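Local atomic coordinates of galactose mutarotase related enzyme (PDB entry 3DCD), a protein that is of unproven function but probably binds carbohydrate and may act as a sugar isomerase of the aldose 1-epimerase type. Residues V13-I21 against F75-V83; L195-A204 against I239-V250. All coordinates share one frame; numbering follows the deposited sequence.

Contact 1 (V13-I21 against F75-V83); sequences VISDHGAEI and FARNADFEV
The hairpin turn joining strands 10-15 and 20-26, closed by a G1 beta bulge at Ala19 and Glu20 opposite Ser15, docks on the loop that leads into strand 82-87. His17 and Asp80 form a single backbone bridge there. Phe81 N donates to Asp16 O at 2.8 Å, and Gly18 N donates to Ala79 O at 2.7 Å. Gly18 CA also leans on Ala76 O at 3.3 Å, a CA-H...O contact. Gly18 and Ala19 both have positive phi in the turn. A side chain on Gly18 would run into Arg77 O, so this close approach to the 76-79 backbone needs a residue without one. Ala19 CB sits squarely over one face of the Phe81 ring, 3.9 Å from the centroid, as a CH-pi contact. Phe81 CG is anti to its own carbonyl carbon (chi1 -75°), which lays the ring beneath the turn. Phe93 and Leu95 of strand 90-96 also touch it. On the outer side one water donates to both Asp16 OD1, at 2.9 Å, and Asp80 OD1, at 2.6 Å. Asp16 OD1 is further held by Met1 N. The turn is thus fixed by backbone bonds at its tip and by an apolar face inside. The shared water and the Met1 amine probably ease the repulsion between the two carboxylates.

Contact 2 (L195-A204 against I239-V250); sequences LSDDLFKDDA and IWSQYPKTDNYV
The loop 195-204 lies along the end of strand 236-240 and the connection that follows it, with CA atoms closest at Ala204 and Trp240, 4.5 Å apart. Phe200 carries the inner part. Its ring lies with one face against the backbone of Trp240 and Ser241, and Ser241 N is 3.5 Å from Phe200 CG. Leu199 CG covers the opposite face. With CG anti to the carbonyl carbon (chi1 -53°), the ring reaches inward until CZ meets Ile239 CG2 and Val250 CG2, each at 3.9 Å. The Leu195 side chain crosses that of Val250 at about a right angle, CD1 lying 4.0 Å from Val250 CG1.

Tyr243 covers the outer part. Lys201 CA stands over the centre of its ring, 3.5 Å from the centroid and 3° off the normal, a CH-pi contact at the type I turn from Phe200 to Asp203. Pro244 CB, after a cis peptide bond, lies against the other face. Asp197 O approaches the ring edge at Tyr243 CD2, 3.4 Å away.

Direct polar bonding is slight: Thr246 OG1 donates weakly to Asp197 OD1 at 3.1 Å. Asp197 OD1 also forms a salt bridge with Lys156. Waters do more of the joining. One donates to Asp197 O and Gln242 O, another to Phe200 O and Ser241 O, so each bridges carbonyls of the two segments.

The loop joins strand 193-194 of the nine-stranded sheet to strand 205-208 of the six-stranded one, consistent with the beta-supersandwich of galactose mutarotases. Leu205 of that second strand touches Phe200, while Phe159 and Phe161 of strand 159-164 pack on Leu195.

Overall arrangement
Contact 1 and contact 2 are two separate loop dockings in one all-beta chain. Their centres lie 25 Å apart. Their nearest atoms are about 10 Å apart, so they do not touch. Contact 1 closes before contact 2 opens along the sequence. The nine-stranded antiparallel sheet relates them: 75-83 runs into strand 82-87 at one outer edge, while 195-204 follows strand 193-194 at the other. Contact 1 ties the three-stranded N-terminal sheet to that edge, and contact 2 ties a loop to the six-stranded sheet. Both belong to one mutarotase-type beta fold. With no sugar among the coordinates, neither contact can be placed relative to an active site.

Contact 1 (V13-I21 against F75-V83)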
# COMPACT_ATOMS: atom_id res chain seq x y z
N VAL A 13 -6.01 -4.25 14.67
CA VAL A 13 -5.30 -5.49 14.92
C VAL A 13 -4.29 -5.70 13.80
O VAL A 13 -4.63 -5.60 12.62
CB VAL A 13 -6.26 -6.70 14.96
CG1 VAL A 13 -5.45 -7.99 15.18
CG2 VAL A 13 -7.31 -6.54 16.05
N ILE A 14 -3.05 -6.03 14.17
CA ILE A 14 -1.97 -6.18 13.20
C ILE A 14 -1.15 -7.44 13.49
O ILE A 14 -0.86 -7.75 14.64
CB ILE A 14 -1.03 -4.96 13.24
CG1 ILE A 14 -1.84 -3.66 13.19
CG2 ILE A 14 -0.03 -5.02 12.09
CD1 ILE A 14 -1.27 -2.57 14.04
N SER A 15 -0.76 -8.15 12.43
CA SER A 15 0.00 -9.40 12.56
C SER A 15 1.48 -9.15 12.40
O SER A 15 1.90 -8.32 11.58
CB SER A 15 -0.45 -10.42 11.50
OG SER A 15 0.35 -11.61 11.55
N ASP A 16 2.29 -9.87 13.16
CA ASP A 16 3.73 -9.78 12.98
C ASP A 16 4.16 -10.46 11.66
O ASP A 16 5.30 -10.27 11.22
CB ASP A 16 4.49 -10.31 14.18
CG ASP A 16 4.16 -11.76 14.51
OD1 ASP A 16 3.33 -12.40 13.85
OD2 ASP A 16 4.77 -12.27 15.47
N HIS A 17 3.26 -11.25 11.08
CA HIS A 17 3.49 -11.80 9.76
C HIS A 17 3.25 -10.73 8.71
O HIS A 17 2.11 -10.30 8.49
CB HIS A 17 2.61 -13.02 9.51
CG HIS A 17 3.01 -13.78 8.28
ND1 HIS A 17 2.33 -13.67 7.08
CD2 HIS A 17 4.05 -14.61 8.05
CE1 HIS A 17 2.94 -14.42 6.17
NE2 HIS A 17 3.98 -14.99 6.73
N GLY A 18 4.34 -10.26 8.10
CA GLY A 18 4.25 -9.17 7.12
C GLY A 18 3.87 -7.82 7.70
O GLY A 18 3.55 -6.91 6.94
N ALA A 19 3.90 -7.69 9.03
CA ALA A 19 3.50 -6.43 9.72
C ALA A 19 2.20 -5.91 9.13
O ALA A 19 2.08 -4.73 8.79
CB ALA A 19 4.64 -5.36 9.64
N GLU A 20 1.22 -6.81 8.98
CA GLU A 20 0.03 -6.54 8.16
C GLU A 20 -1.19 -6.27 9.03
O GLU A 20 -1.52 -7.06 9.92
CB GLU A 20 -0.28 -7.74 7.24
CG GLU A 20 -1.48 -7.50 6.35
CD GLU A 20 -1.98 -8.78 5.65
OE1 GLU A 20 -2.00 -9.88 6.27
OE2 GLU A 20 -2.40 -8.66 4.49
N ILE A 21 -1.87 -5.16 8.74
CA ILE A 21 -3.14 -4.85 9.40
C ILE A 21 -4.13 -5.97 9.07
O ILE A 21 -4.27 -6.34 7.91
CB ILE A 21 -3.70 -3.52 8.91
CG1 ILE A 21 -2.83 -2.35 9.41
CG2 ILE A 21 -5.17 -3.33 9.35
CD1 ILE A 21 -3.20 -1.03 8.70
N PHE A 75 9.53 -9.43 -0.59
CA PHE A 75 9.40 -10.50 0.41
C PHE A 75 8.77 -10.08 1.74
O PHE A 75 8.46 -10.96 2.55
CB PHE A 75 10.75 -11.20 0.66
CG PHE A 75 11.88 -10.26 1.04
CD1 PHE A 75 11.87 -9.58 2.26
CD2 PHE A 75 12.95 -10.06 0.17
CE1 PHE A 75 12.90 -8.71 2.62
CE2 PHE A 75 13.99 -9.18 0.51
CZ PHE A 75 13.96 -8.50 1.74
N ALA A 76 8.58 -8.78 1.98
CA ALA A 76 8.10 -8.33 3.31
C ALA A 76 6.81 -9.03 3.76
O ALA A 76 6.68 -9.41 4.93
CB ALA A 76 7.91 -6.80 3.35
N ARG A 77 5.88 -9.22 2.84
CA ARG A 77 4.56 -9.72 3.20
C ARG A 77 4.54 -11.19 3.63
O ARG A 77 3.57 -11.65 4.23
CB ARG A 77 3.56 -9.46 2.07
CG ARG A 77 3.72 -10.31 0.85
CD ARG A 77 2.75 -9.78 -0.19
NE ARG A 77 2.65 -10.64 -1.36
CZ ARG A 77 3.59 -10.73 -2.28
NH1 ARG A 77 4.72 -10.03 -2.16
NH2 ARG A 77 3.41 -11.53 -3.32
N ASN A 78 5.63 -11.90 3.33
CA ASN A 78 5.80 -13.31 3.70
C ASN A 78 6.78 -13.49 4.85
O ASN A 78 7.08 -14.61 5.23
CB ASN A 78 6.29 -14.10 2.48
CG ASN A 78 5.26 -14.13 1.37
OD1 ASN A 78 4.07 -14.14 1.64
ND2 ASN A 78 5.72 -14.14 0.11
N ALA A 79 7.27 -12.38 5.40
CA ALA A 79 8.30 -12.41 6.45
C ALA A 79 7.68 -12.19 7.81
O ALA A 79 6.70 -11.49 7.93
CB ALA A 79 9.38 -11.35 6.18
N ASP A 80 8.29 -12.77 8.83
CA ASP A 80 7.83 -12.54 10.19
C ASP A 80 8.73 -11.48 10.79
O ASP A 80 9.96 -11.64 10.79
CB ASP A 80 7.88 -13.84 10.99
CG ASP A 80 6.94 -14.88 10.45
OD1 ASP A 80 5.75 -14.55 10.23
OD2 ASP A 80 7.38 -16.02 10.20
N PHE A 81 8.10 -10.40 11.27
CA PHE A 81 8.78 -9.26 11.87
C PHE A 81 8.85 -9.45 13.37
O PHE A 81 7.99 -10.11 13.95
CB PHE A 81 7.97 -7.99 11.62
CG PHE A 81 8.05 -7.46 10.21
CD1 PHE A 81 7.54 -8.18 9.13
CD2 PHE A 81 8.57 -6.19 9.97
CE1 PHE A 81 7.59 -7.69 7.84
CE2 PHE A 81 8.63 -5.67 8.68
CZ PHE A 81 8.13 -6.41 7.60
N GLU A 82 9.85 -8.84 14.00
CA GLU A 82 9.92 -8.71 15.45
C GLU A 82 9.10 -7.51 15.92
O GLU A 82 9.00 -6.51 15.21
CB GLU A 82 11.37 -8.54 15.92
CG GLU A 82 12.34 -9.71 15.57
CD GLU A 82 11.85 -11.09 16.03
OE1 GLU A 82 11.65 -11.31 17.25
OE2 GLU A 82 11.70 -11.99 15.16
N VAL A 83 8.51 -7.61 17.11
CA VAL A 83 7.84 -6.46 17.71
C VAL A 83 8.87 -5.71 18.57
O VAL A 83 9.26 -6.16 19.66
CB VAL A 83 6.58 -6.84 18.54
CG1 VAL A 83 5.97 -5.59 19.21
CG2 VAL A 83 5.55 -7.51 17.65
O HOH W 1 4.21 -14.67 12.31
O HOH W 2 1.58 -10.20 5.07

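Contact 2 (L195-A204 against I239-V250)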
# COMPACT_ATOMS: atom_id res chain seq x y z
N LEU A 195 -16.46 3.53 -8.64
CA LEU A 195 -15.96 2.17 -8.68
C LEU A 195 -16.94 1.27 -9.43
O LEU A 195 -18.13 1.58 -9.54
CB LEU A 195 -15.71 1.63 -7.25
CG LEU A 195 -14.71 2.40 -6.38
CD1 LEU A 195 -14.60 1.70 -5.02
CD2 LEU A 195 -13.34 2.46 -7.06
N SER A 196 -16.41 0.19 -9.98
CA SER A 196 -17.20 -0.79 -10.70
C SER A 196 -16.36 -2.03 -10.88
O SER A 196 -15.14 -1.98 -10.75
CB SER A 196 -17.59 -0.24 -12.08
OG SER A 196 -16.46 -0.25 -12.96
N ASP A 197 -17.01 -3.14 -11.19
CA ASP A 197 -16.31 -4.39 -11.48
C ASP A 197 -15.33 -4.24 -12.66
O ASP A 197 -14.21 -4.75 -12.61
CB ASP A 197 -17.34 -5.50 -11.77
CG ASP A 197 -18.02 -6.04 -10.50
OD1 ASP A 197 -17.49 -5.86 -9.37
OD2 ASP A 197 -19.10 -6.65 -10.63
N ASP A 198 -15.78 -3.54 -13.71
CA ASP A 198 -15.03 -3.36 -14.96
C ASP A 198 -13.86 -2.37 -14.85
O ASP A 198 -12.91 -2.43 -15.64
CB ASP A 198 -15.98 -2.88 -16.06
CG ASP A 198 -15.29 -2.74 -17.41
OD1 ASP A 198 -15.01 -3.79 -18.04
OD2 ASP A 198 -15.02 -1.58 -17.85
N LEU A 199 -13.93 -1.46 -13.87
CA LEU A 199 -12.91 -0.43 -13.73
C LEU A 199 -11.47 -0.97 -13.72
O LEU A 199 -10.55 -0.34 -14.28
CB LEU A 199 -13.14 0.39 -12.45
CG LEU A 199 -12.24 1.64 -12.30
CD1 LEU A 199 -12.45 2.69 -13.40
CD2 LEU A 199 -12.45 2.28 -10.94
N PHE A 200 -11.29 -2.12 -13.08
CA PHE A 200 -9.98 -2.72 -12.96
C PHE A 200 -9.72 -3.86 -13.93
O PHE A 200 -8.87 -4.70 -13.67
CB PHE A 200 -9.71 -3.11 -11.50
CG PHE A 200 -9.92 -1.97 -10.55
CD1 PHE A 200 -9.04 -0.89 -10.55
CD2 PHE A 200 -11.04 -1.94 -9.73
CE1 PHE A 200 -9.26 0.19 -9.72
CE2 PHE A 200 -11.27 -0.86 -8.88
CZ PHE A 200 -10.39 0.21 -8.87
N LYS A 201 -10.41 -3.84 -15.08
CA LYS A 201 -10.23 -4.91 -16.08
C LYS A 201 -8.81 -4.96 -16.65
O LYS A 201 -8.33 -6.03 -17.03
CB LYS A 201 -11.25 -4.82 -17.22
CG LYS A 201 -11.19 -3.55 -18.04
CD LYS A 201 -11.98 -3.74 -19.34
CE LYS A 201 -12.47 -2.42 -19.89
NZ LYS A 201 -11.35 -1.44 -20.05
N ASP A 202 -8.16 -3.80 -16.70
CA ASP A 202 -6.79 -3.69 -17.18
C ASP A 202 -5.79 -3.51 -16.04
O ASP A 202 -4.76 -2.85 -16.22
CB ASP A 202 -6.66 -2.52 -18.16
CG ASP A 202 -7.50 -2.72 -19.40
OD1 ASP A 202 -7.70 -3.87 -19.83
OD2 ASP A 202 -7.99 -1.71 -19.94
N ASP A 203 -6.10 -4.09 -14.89
CA ASP A 203 -5.24 -4.05 -13.69
C ASP A 203 -5.28 -2.65 -13.01
O ASP A 203 -6.17 -1.84 -13.30
CB ASP A 203 -3.82 -4.49 -14.06
CG ASP A 203 -3.09 -5.16 -12.93
OD1 ASP A 203 -3.36 -4.87 -11.73
OD2 ASP A 203 -2.21 -5.98 -13.24
N ALA A 204 -4.35 -2.40 -12.10
CA ALA A 204 -4.33 -1.22 -11.23
C ALA A 204 -4.32 0.09 -12.00
O ALA A 204 -3.70 0.18 -13.07
CB ALA A 204 -3.10 -1.27 -10.30
N ILE A 239 -4.53 2.32 -7.47
CA ILE A 239 -5.89 1.96 -7.07
C ILE A 239 -6.20 0.63 -7.76
O ILE A 239 -6.04 0.52 -8.98
CB ILE A 239 -6.97 3.01 -7.52
CG1 ILE A 239 -6.51 4.48 -7.35
CG2 ILE A 239 -8.33 2.74 -6.81
CD1 ILE A 239 -6.20 4.92 -5.92
N TRP A 240 -6.66 -0.37 -6.99
CA TRP A 240 -6.83 -1.70 -7.55
C TRP A 240 -7.92 -2.49 -6.81
O TRP A 240 -8.09 -2.35 -5.61
CB TRP A 240 -5.48 -2.47 -7.46
CG TRP A 240 -5.53 -3.96 -7.81
CD1 TRP A 240 -5.46 -4.52 -9.06
CD2 TRP A 240 -5.67 -5.05 -6.89
NE1 TRP A 240 -5.53 -5.91 -8.97
CE2 TRP A 240 -5.66 -6.25 -7.65
CE3 TRP A 240 -5.79 -5.12 -5.49
CZ2 TRP A 240 -5.78 -7.51 -7.06
CZ3 TRP A 240 -5.91 -6.39 -4.90
CH2 TRP A 240 -5.90 -7.56 -5.69
N SER A 241 -8.63 -3.32 -7.56
CA SER A 241 -9.40 -4.40 -6.94
C SER A 241 -9.30 -5.62 -7.87
O SER A 241 -8.86 -5.49 -9.02
CB SER A 241 -10.84 -3.96 -6.71
OG SER A 241 -11.54 -4.90 -5.89
N GLN A 242 -9.69 -6.80 -7.37
CA GLN A 242 -9.47 -8.06 -8.11
C GLN A 242 -10.33 -8.10 -9.37
O GLN A 242 -11.42 -7.51 -9.42
CB GLN A 242 -9.75 -9.28 -7.22
CG GLN A 242 -9.27 -10.64 -7.79
CD GLN A 242 -7.79 -10.62 -8.14
OE1 GLN A 242 -7.41 -10.16 -9.20
NE2 GLN A 242 -6.97 -11.11 -7.23
N TYR A 243 -9.80 -8.76 -10.40
CA TYR A 243 -10.47 -8.97 -11.68
C TYR A 243 -9.80 -10.20 -12.33
O TYR A 243 -8.59 -10.35 -12.23
CB TYR A 243 -10.27 -7.74 -12.59
CG TYR A 243 -11.08 -7.81 -13.86
CD1 TYR A 243 -10.59 -8.47 -15.00
CD2 TYR A 243 -12.36 -7.22 -13.92
CE1 TYR A 243 -11.34 -8.55 -16.15
CE2 TYR A 243 -13.12 -7.29 -15.10
CZ TYR A 243 -12.60 -7.96 -16.20
OH TYR A 243 -13.34 -8.04 -17.36
N PRO A 244 -10.58 -11.08 -13.00
CA PRO A 244 -12.02 -11.08 -13.27
C PRO A 244 -12.94 -11.50 -12.11
O PRO A 244 -14.12 -11.22 -12.18
CB PRO A 244 -12.15 -12.08 -14.43
CG PRO A 244 -11.09 -13.06 -14.18
CD PRO A 244 -9.93 -12.25 -13.61
N LYS A 245 -12.41 -12.16 -11.08
CA LYS A 245 -13.21 -12.49 -9.89
C LYS A 245 -13.29 -11.27 -8.99
O LYS A 245 -12.27 -10.85 -8.45
CB LYS A 245 -12.62 -13.67 -9.13
CG LYS A 245 -12.73 -14.99 -9.85
CD LYS A 245 -12.01 -16.07 -9.04
CE LYS A 245 -12.50 -17.45 -9.42
NZ LYS A 245 -11.68 -18.52 -8.78
N THR A 246 -14.46 -10.68 -8.83
CA THR A 246 -14.57 -9.39 -8.14
C THR A 246 -15.23 -9.52 -6.78
O THR A 246 -15.96 -10.47 -6.51
CB THR A 246 -15.37 -8.38 -9.00
OG1 THR A 246 -16.73 -8.84 -9.14
CG2 THR A 246 -14.72 -8.23 -10.38
N ASP A 247 -14.98 -8.54 -5.91
CA ASP A 247 -15.71 -8.44 -4.66
C ASP A 247 -15.72 -6.98 -4.19
O ASP A 247 -15.12 -6.09 -4.83
CB ASP A 247 -15.10 -9.36 -3.59
CG ASP A 247 -16.13 -9.85 -2.58
OD1 ASP A 247 -17.15 -9.16 -2.31
OD2 ASP A 247 -15.93 -10.96 -2.06
N ASN A 248 -16.39 -6.73 -3.08
CA ASN A 248 -16.72 -5.37 -2.67
C ASN A 248 -15.65 -4.77 -1.75
O ASN A 248 -15.85 -4.59 -0.54
CB ASN A 248 -18.12 -5.34 -2.05
CG ASN A 248 -19.19 -5.81 -3.03
OD1 ASN A 248 -19.22 -5.35 -4.18
ND2 ASN A 248 -20.03 -6.74 -2.61
N TYR A 249 -14.52 -4.46 -2.37
CA TYR A 249 -13.41 -3.78 -1.70
C TYR A 249 -12.59 -3.08 -2.76
O TYR A 249 -12.74 -3.33 -3.96
CB TYR A 249 -12.51 -4.77 -0.93
CG TYR A 249 -11.55 -5.51 -1.85
CD1 TYR A 249 -11.96 -6.64 -2.56
CD2 TYR A 249 -10.23 -5.08 -2.02
CE1 TYR A 249 -11.09 -7.32 -3.40
CE2 TYR A 249 -9.34 -5.75 -2.88
CZ TYR A 249 -9.79 -6.86 -3.57
OH TYR A 249 -8.93 -7.53 -4.42
N VAL A 250 -11.69 -2.21 -2.30
CA VAL A 250 -10.75 -1.54 -3.20
C VAL A 250 -9.49 -1.29 -2.40
O VAL A 250 -9.57 -1.04 -1.18
CB VAL A 250 -11.36 -0.23 -3.78
CG1 VAL A 250 -11.51 0.87 -2.70
CG2 VAL A 250 -10.52 0.28 -4.99
O HOH W 3 -12.49 -5.20 -10.53
O HOH W 4 -18.20 -6.83 -6.55
O HOH W 5 -15.85 -6.05 -17.03
O HOH W 6 -7.44 -5.82 -11.50